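Local coordinates for protein FACT-Spt16 (Cicer arietinum, PDB 5CE6) that probably binds histones H3-H4 as the N-terminal domain of the Spt16 subunit of FACT, a histone chaperone in transcription, at residues 380-383 / 384-387. Sequence-based numbering, arbitrary orientation.
Sequences GIEF and RESG
Glu382 and Glu385 meet through a shared water rather than by direct bonding. The water donates to Glu385 OE2 at 2.7 Å and, less closely, to Glu382 OE1 at 3.0 Å. It also accepts from the backbone Glu382 N, so one molecule ties both carboxylates to the main chain. The two side chains cross at about a right angle with their carboxylate planes 36° apart, and OE1 of Glu382 stands 4.6 Å from OE2 of Glu385. Lys69 forms a salt bridge with Glu382 OE2 and Lys198 one with Glu385 OE2, which probably offsets the repulsion of the like charges. A backbone hydrogen bond runs from Gly380 N to Glu382 O, 2.9 Å.

The remaining contacts between the two glutamates and Gly380 are without hydrogen bonds. Glu385, its CG anti to its own carbonyl carbon (chi1 -60°), runs extended back to Gly380, where OE2 lies 3.3 Å from Gly380 N at an angle too poor for a hydrogen bond. Glu382 OE1 comes no closer than 4.0 Å to Glu385 CG.

This loop of the M24-family, aminopeptidase-like domain links strands 376-378 and 403-414. Ile381 packs on helix 69-78 of the N-terminal lobe, while Phe383 lies against strand 309-319 and meets Tyr267 edge-to-face.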
loop_
_atom_site.group_PDB
_atom_site.type_symbol
_atom_site.label_atom_id
_atom_site.label_comp_id
_atom_site.label_asym_id
_atom_site.label_seq_id
_atom_site.Cartn_x
_atom_site.Cartn_y
_atom_site.Cartn_z
ATOM N N GLY A 380 -4.188 1.502 1.463
ATOM C CA GLY A 380 -4.659 2.379 2.531
ATOM C C GLY A 380 -3.456 2.956 3.246
ATOM O O GLY A 380 -2.557 3.528 2.620
ATOM N N ILE A 381 -3.408 2.801 4.567
ATOM C CA ILE A 381 -2.187 3.135 5.285
ATOM C C ILE A 381 -0.987 2.358 4.725
ATOM O O ILE A 381 0.103 2.911 4.544
ATOM C CB ILE A 381 -2.356 2.890 6.792
ATOM C CG1 ILE A 381 -3.550 3.688 7.298
ATOM C CG2 ILE A 381 -1.091 3.273 7.533
ATOM C CD1 ILE A 381 -3.856 3.487 8.801
ATOM N N GLU A 382 -1.190 1.071 4.469
ATOM C CA GLU A 382 -0.204 0.262 3.767
ATOM C C GLU A 382 -0.328 0.508 2.276
ATOM O O GLU A 382 -1.433 0.539 1.728
ATOM C CB GLU A 382 -0.449 -1.222 4.031
ATOM C CG GLU A 382 -0.437 -1.620 5.513
ATOM C CD GLU A 382 -1.044 -2.981 5.721
ATOM O OE1 GLU A 382 -2.293 -3.076 5.799
ATOM O OE2 GLU A 382 -0.278 -3.961 5.759
ATOM N N PHE A 383 0.801 0.653 1.596
ATOM C CA PHE A 383 0.736 0.790 0.148
ATOM C C PHE A 383 0.195 -0.483 -0.515
ATOM O O PHE A 383 -0.531 -0.438 -1.524
ATOM C CB PHE A 383 2.109 1.137 -0.423
ATOM C CG PHE A 383 2.070 1.376 -1.893
ATOM C CD1 PHE A 383 1.554 2.568 -2.395
ATOM C CD2 PHE A 383 2.509 0.402 -2.769
ATOM C CE1 PHE A 383 1.464 2.775 -3.766
ATOM C CE2 PHE A 383 2.437 0.602 -4.133
ATOM C CZ PHE A 383 1.926 1.790 -4.631
ATOM N N ARG A 384 0.562 -1.625 0.055
ATOM C CA ARG A 384 0.138 -2.898 -0.468
ATOM C C ARG A 384 -0.548 -3.729 0.617
ATOM O O ARG A 384 0.104 -4.231 1.537
ATOM C CB ARG A 384 1.373 -3.619 -1.003
ATOM C CG ARG A 384 1.119 -4.818 -1.836
ATOM C CD ARG A 384 2.434 -5.276 -2.443
ATOM N NE ARG A 384 2.289 -6.576 -3.070
ATOM C CZ ARG A 384 1.931 -6.744 -4.336
ATOM N NH1 ARG A 384 1.699 -5.682 -5.098
ATOM N NH2 ARG A 384 1.811 -7.966 -4.835
ATOM N N GLU A 385 -1.868 -3.851 0.514
ATOM C CA GLU A 385 -2.632 -4.739 1.384
ATOM C C GLU A 385 -2.648 -6.148 0.778
ATOM O O GLU A 385 -3.450 -6.460 -0.105
ATOM C CB GLU A 385 -4.043 -4.187 1.598
ATOM C CG GLU A 385 -4.015 -2.793 2.240
ATOM C CD GLU A 385 -5.391 -2.196 2.475
ATOM O OE1 GLU A 385 -6.403 -2.803 2.057
ATOM O OE2 GLU A 385 -5.459 -1.105 3.074
ATOM N N SER A 386 -1.738 -6.992 1.252
ATOM C CA SER A 386 -1.511 -8.298 0.639
ATOM C C SER A 386 -2.722 -9.233 0.657
ATOM O O SER A 386 -2.889 -10.039 -0.259
ATOM C CB SER A 386 -0.297 -8.982 1.267
ATOM O OG SER A 386 0.879 -8.231 1.023
ATOM N N GLY A 387 -3.563 -9.122 1.687
ATOM C CA GLY A 387 -4.757 -9.949 1.787
ATOM C C GLY A 387 -5.826 -9.630 0.749
ATOM O O GLY A 387 -6.789 -10.386 0.567
HETATM O O HOH W 1 -3.704 -0.559 5.080
#